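Local coordinates for flavodoxin, WrbA-like protein (Agrobacterium tumefaciens, PDB 3D7N) that probably binds FMN and carries electrons as a flavodoxin-like protein, consistent with the NAD(P)H:quinone oxidoreductase activity of the WrbA family, at residues A[8-13]-A[32-37]; A[55-60]-A[91-96]. One frame throughout, in Å; residues are numbered along the deposited sequence.

Contact 1 (A[8-13]-A[32-37]); sequences NTVVVY and EATLHA
The Y13 ring reaches across to the neighbouring strand and lies under the backbone of A37, whose CA sits over one ring face, offset toward the rim, in a CH-pi contact 4.2 Å from the ring centroid. Its CG is held between the backbone N and the carbonyl carbon (chi1 70°). CE2 meets L35 CD2 at 3.7 Å, while CZ and OH come against A37 CB. L35 lies beside V11 and points the same way, with its CD2 3.8 Å from V11 CG1; the other branch, V11 CG2, packs on A33 CB. V11, Y13 and L35 lie on the face covered by helix 19-31, where Y13 and L35 both touch A24 and the Y13 ring also meets that of H21. On the face of V10, V12 and H36 the fit is lighter: V10 CG2 approaches T34 OG1 at 3.7 Å and V10 CG1 stands 4.1 Å from H36 CD2, with helix 46-54 covering V10, V12 and H36. Four backbone hydrogen bonds join the strands. T34 N to T9 O is the longest at 3.3 Å, and V11 N to T34 O, at 2.8 Å, is the straightest, with 169° at the hydrogen. H36 N to V11 O and Y13 N to H36 O continue the ladder. Before the second strand, E32 ends the helix in a Schellman motif with positive phi. Strand 9-13, helix 19-31 and strand 34-37 thus form a parallel beta-alpha-beta unit, the opening unit of the flavodoxin-like fold.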
loop_
_atom_site.group_PDB
_atom_site.type_symbol
_atom_site.label_atom_id
_atom_site.label_comp_id
_atom_site.label_asym_id
_atom_site.label_seq_id
_atom_site.Cartn_x
_atom_site.Cartn_y
_atom_site.Cartn_z
ATOM N N ASN A 8 -19.448 9.535 21.958
ATOM C CA ASN A 8 -18.707 10.752 21.694
ATOM C C ASN A 8 -17.698 10.456 20.587
ATOM O O ASN A 8 -16.799 9.665 20.754
ATOM C CB ASN A 8 -18.012 11.263 22.985
ATOM C CG ASN A 8 -17.028 12.443 22.714
ATOM O OD1 ASN A 8 -17.344 13.374 21.928
ATOM N ND2 ASN A 8 -15.833 12.407 23.358
ATOM N N THR A 9 -17.913 11.072 19.438
ATOM C CA THR A 9 -17.061 10.966 18.272
ATOM C C THR A 9 -16.335 12.281 18.090
ATOM O O THR A 9 -16.906 13.328 18.269
ATOM C CB THR A 9 -17.880 10.628 17.031
ATOM O OG1 THR A 9 -18.607 9.434 17.302
ATOM C CG2 THR A 9 -16.958 10.394 15.753
ATOM N N VAL A 10 -15.051 12.223 17.773
ATOM C CA VAL A 10 -14.287 13.414 17.453
ATOM C C VAL A 10 -13.805 13.340 16.021
ATOM O O VAL A 10 -13.273 12.310 15.601
ATOM C CB VAL A 10 -13.074 13.546 18.402
ATOM C CG1 VAL A 10 -12.023 14.505 17.824
ATOM C CG2 VAL A 10 -13.545 13.988 19.803
ATOM N N VAL A 11 -14.014 14.403 15.253
ATOM C CA VAL A 11 -13.395 14.523 13.938
ATOM C C VAL A 11 -12.164 15.437 14.107
ATOM O O VAL A 11 -12.301 16.630 14.528
ATOM C CB VAL A 11 -14.373 15.073 12.896
ATOM C CG1 VAL A 11 -13.635 15.421 11.622
ATOM C CG2 VAL A 11 -15.506 14.080 12.656
ATOM N N VAL A 12 -10.972 14.866 13.843
ATOM C CA VAL A 12 -9.688 15.592 13.932
ATOM C C VAL A 12 -9.128 15.629 12.512
ATOM O O VAL A 12 -8.994 14.583 11.855
ATOM C CB VAL A 12 -8.684 14.922 14.944
ATOM C CG1 VAL A 12 -8.315 13.471 14.512
ATOM C CG2 VAL A 12 -7.440 15.792 15.139
ATOM N N TYR A 13 -8.882 16.826 11.992
ATOM C CA TYR A 13 -8.617 16.959 10.558
ATOM C C TYR A 13 -7.670 18.101 10.247
ATOM O O TYR A 13 -7.588 19.100 10.977
ATOM C CB TYR A 13 -9.949 17.222 9.800
ATOM C CG TYR A 13 -10.517 18.603 10.085
ATOM C CD1 TYR A 13 -10.303 19.665 9.205
ATOM C CD2 TYR A 13 -11.201 18.866 11.271
ATOM C CE1 TYR A 13 -10.764 20.975 9.507
ATOM C CE2 TYR A 13 -11.692 20.176 11.568
ATOM C CZ TYR A 13 -11.464 21.210 10.675
ATOM O OH TYR A 13 -11.919 22.485 10.958
ATOM N N GLU A 32 -22.681 13.416 14.591
ATOM C CA GLU A 32 -22.870 14.426 15.609
ATOM C C GLU A 32 -21.602 14.565 16.447
ATOM O O GLU A 32 -21.646 14.415 17.654
ATOM C CB GLU A 32 -24.075 14.055 16.476
ATOM C CG GLU A 32 -25.358 13.875 15.656
ATOM C CD GLU A 32 -26.600 13.639 16.525
ATOM O OE1 GLU A 32 -26.609 12.657 17.313
ATOM O OE2 GLU A 32 -27.558 14.443 16.434
ATOM N N ALA A 33 -20.478 14.820 15.778
ATOM C CA ALA A 33 -19.149 14.848 16.384
ATOM C C ALA A 33 -18.757 16.259 16.742
ATOM O O ALA A 33 -19.356 17.214 16.264
ATOM C CB ALA A 33 -18.145 14.298 15.410
ATOM N N THR A 34 -17.744 16.396 17.593
ATOM C CA THR A 34 -17.057 17.672 17.721
ATOM C C THR A 34 -15.888 17.674 16.714
ATOM O O THR A 34 -15.399 16.613 16.280
ATOM C CB THR A 34 -16.627 17.971 19.179
ATOM O OG1 THR A 34 -15.794 16.919 19.655
ATOM C CG2 THR A 34 -17.831 18.066 20.068
ATOM N N LEU A 35 -15.510 18.873 16.303
ATOM C CA LEU A 35 -14.525 19.097 15.280
ATOM C C LEU A 35 -13.280 19.675 15.926
ATOM O O LEU A 35 -13.373 20.582 16.786
ATOM C CB LEU A 35 -15.035 20.088 14.250
ATOM C CG LEU A 35 -15.920 19.583 13.117
ATOM C CD1 LEU A 35 -16.603 20.785 12.473
ATOM C CD2 LEU A 35 -15.089 18.843 12.155
ATOM N N HIS A 36 -12.121 19.158 15.516
ATOM C CA HIS A 36 -10.851 19.681 15.983
ATOM C C HIS A 36 -9.868 19.771 14.837
ATOM O O HIS A 36 -9.653 18.801 14.139
ATOM C CB HIS A 36 -10.317 18.813 17.122
ATOM C CG HIS A 36 -11.002 19.071 18.427
ATOM N ND1 HIS A 36 -10.678 20.139 19.235
ATOM C CD2 HIS A 36 -12.013 18.420 19.045
ATOM C CE1 HIS A 36 -11.453 20.129 20.305
ATOM N NE2 HIS A 36 -12.274 19.096 20.214
ATOM N N ALA A 37 -9.280 20.947 14.658
ATOM C CA ALA A 37 -8.521 21.256 13.458
ATOM C C ALA A 37 -7.057 21.224 13.787
ATOM O O ALA A 37 -6.650 21.909 14.705
ATOM C CB ALA A 37 -8.904 22.639 12.935
#

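Contact 2 (A[55-60]-A[91-96])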
loop_
_atom_site.group_PDB
_atom_site.type_symbol
_atom_site.label_atom_id
_atom_site.label_comp_id
_atom_site.label_asym_id
_atom_site.label_seq_id
_atom_site.Cartn_x
_atom_site.Cartn_y
_atom_site.Cartn_z
ATOM N N ALA A 55 -12.606 10.444 23.529
ATOM C CA ALA A 55 -13.562 10.030 22.466
ATOM C C ALA A 55 -13.798 8.525 22.499
ATOM O O ALA A 55 -12.872 7.762 22.848
ATOM C CB ALA A 55 -13.084 10.466 21.084
ATOM N N ASP A 56 -15.036 8.118 22.192
ATOM C CA ASP A 56 -15.337 6.719 21.828
ATOM C C ASP A 56 -14.942 6.354 20.366
ATOM O O ASP A 56 -14.748 5.179 20.066
ATOM C CB ASP A 56 -16.815 6.407 22.018
ATOM C CG ASP A 56 -17.244 6.510 23.448
ATOM O OD1 ASP A 56 -16.613 5.870 24.314
ATOM O OD2 ASP A 56 -18.239 7.217 23.686
ATOM N N ALA A 57 -14.874 7.367 19.490
ATOM C CA ALA A 57 -14.532 7.215 18.084
ATOM C C ALA A 57 -13.724 8.430 17.654
ATOM O O ALA A 57 -14.013 9.529 18.087
ATOM C CB ALA A 57 -15.759 7.063 17.208
ATOM N N ILE A 58 -12.685 8.177 16.851
ATOM C CA ILE A 58 -11.773 9.197 16.278
ATOM C C ILE A 58 -11.797 9.000 14.786
ATOM O O ILE A 58 -11.531 7.897 14.291
ATOM C CB ILE A 58 -10.300 9.067 16.773
ATOM C CG1 ILE A 58 -10.247 9.188 18.299
ATOM C CG2 ILE A 58 -9.431 10.132 16.140
ATOM C CD1 ILE A 58 -8.882 8.820 18.940
ATOM N N ILE A 59 -12.191 10.054 14.088
ATOM C CA ILE A 59 -12.232 10.037 12.646
ATOM C C ILE A 59 -11.195 11.044 12.153
ATOM O O ILE A 59 -11.257 12.209 12.462
ATOM C CB ILE A 59 -13.628 10.371 12.080
ATOM C CG1 ILE A 59 -14.708 9.500 12.738
ATOM C CG2 ILE A 59 -13.649 10.202 10.539
ATOM C CD1 ILE A 59 -16.182 9.795 12.203
ATOM N N PHE A 60 -10.250 10.541 11.388
ATOM C CA PHE A 60 -9.147 11.295 10.845
ATOM C C PHE A 60 -9.488 11.914 9.475
ATOM O O PHE A 60 -9.928 11.230 8.576
ATOM C CB PHE A 60 -7.985 10.328 10.601
ATOM C CG PHE A 60 -7.382 9.688 11.866
ATOM C CD1 PHE A 60 -7.025 10.429 12.942
ATOM C CD2 PHE A 60 -7.114 8.333 11.902
ATOM C CE1 PHE A 60 -6.448 9.815 14.068
ATOM C CE2 PHE A 60 -6.516 7.739 12.982
ATOM C CZ PHE A 60 -6.187 8.472 14.064
ATOM N N ASP A 91 -8.522 0.115 21.499
ATOM C CA ASP A 91 -9.920 -0.303 21.408
ATOM C C ASP A 91 -10.946 0.763 21.051
ATOM O O ASP A 91 -12.141 0.476 21.024
ATOM C CB ASP A 91 -10.340 -1.061 22.663
ATOM C CG ASP A 91 -9.496 -2.266 22.892
ATOM O OD1 ASP A 91 -8.935 -2.750 21.905
ATOM O OD2 ASP A 91 -9.355 -2.712 24.041
ATOM N N LYS A 92 -10.500 1.968 20.743
ATOM C CA LYS A 92 -11.391 2.989 20.225
ATOM C C LYS A 92 -11.805 2.637 18.795
ATOM O O LYS A 92 -11.095 1.900 18.083
ATOM C CB LYS A 92 -10.710 4.380 20.293
ATOM C CG LYS A 92 -10.463 4.907 21.739
ATOM C CD LYS A 92 -10.113 6.394 21.736
ATOM C CE LYS A 92 -9.658 6.963 23.098
ATOM N NZ LYS A 92 -10.691 6.963 24.143
ATOM N N VAL A 93 -12.928 3.186 18.363
ATOM C CA VAL A 93 -13.420 3.004 16.994
ATOM C C VAL A 93 -12.840 4.139 16.147
ATOM O O VAL A 93 -12.898 5.284 16.556
ATOM C CB VAL A 93 -14.966 3.059 16.953
ATOM C CG1 VAL A 93 -15.477 3.095 15.525
ATOM C CG2 VAL A 93 -15.593 1.862 17.781
ATOM N N PHE A 94 -12.224 3.800 15.005
ATOM C CA PHE A 94 -11.623 4.753 14.085
ATOM C C PHE A 94 -12.310 4.696 12.693
ATOM O O PHE A 94 -12.849 3.643 12.276
ATOM C CB PHE A 94 -10.124 4.443 13.909
ATOM C CG PHE A 94 -9.266 4.797 15.087
ATOM C CD1 PHE A 94 -8.544 6.004 15.114
ATOM C CD2 PHE A 94 -9.154 3.944 16.159
ATOM C CE1 PHE A 94 -7.754 6.342 16.239
ATOM C CE2 PHE A 94 -8.354 4.268 17.269
ATOM C CZ PHE A 94 -7.683 5.464 17.318
ATOM N N GLY A 95 -12.314 5.851 12.021
ATOM C CA GLY A 95 -12.591 5.964 10.604
ATOM C C GLY A 95 -11.724 7.083 9.986
ATOM O O GLY A 95 -10.922 7.717 10.671
ATOM N N GLY A 96 -11.867 7.324 8.682
ATOM C CA GLY A 96 -11.075 8.349 8.027
ATOM C C GLY A 96 -11.761 8.902 6.808
ATOM O O GLY A 96 -12.766 8.356 6.342
#
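This is a buried pairing of two parallel strands within the central sheet of the flavodoxin-like alpha/beta fold, where 57-60 runs beside 93-96 with 17° between their directions. Four backbone hydrogen bonds hold the register: V93 N to D56 O, I58 N to V93 O, G95 N to I58 O and F60 N to G95 O. On the face carrying I58, F60 and F94, the two phenylalanine rings meet obliquely, planes 36° apart, with F60 CE2 3.4 Å from F94 CD1. I58 lies alongside F94 and points the same way, its CB and CD1 each 3.8 Å from F94 CE1. Helix 104-120 packs against both rings, through L114 and L117 on F60 and A118 on F94, and W89 touches I58 and F94. The other face, with A57, I59 and V93, is covered by helix 167-186, where V180 touches all three. There A57 CB approaches V93 CB at 4.1 Å, and I59 CG2 lies 3.7 Å from G95 O, beside a backbone that has no side chain at G95 or G96. Just before strand 93-96, the side chain of K92 crosses I58, its CD 3.9 Å from I58 CD1. It stays extended through CE and bends only at its last torsion (chi4 -65°), which brings the ammonium group back to the turn before strand 57-60. NZ also bonds D53 O, and it donates to A55 O at 2.7 Å, in the plane of that carbonyl.

Overall arrangement
Contact 1 closes before contact 2 opens along the chain, and their centres lie 9 Å apart in one sheet. Strands 9-13 and 57-65 are neighbours there, so the four strands run in the order 34-37, 9-13, 57-65, 93-100, all parallel. The seam between the contacts is made by backbone pairs, N8 O with D56 N at 2.8 Å and V10 N with A57 O, probably hydrogen bonds, and by packing of V12 CG1 on F60 CD1. Contact 1 reaches the more exposed flank, while contact 2 is buried. Together they build the parallel core of the flavodoxin-like fold, in which the loops following such strands commonly shape the FMN site.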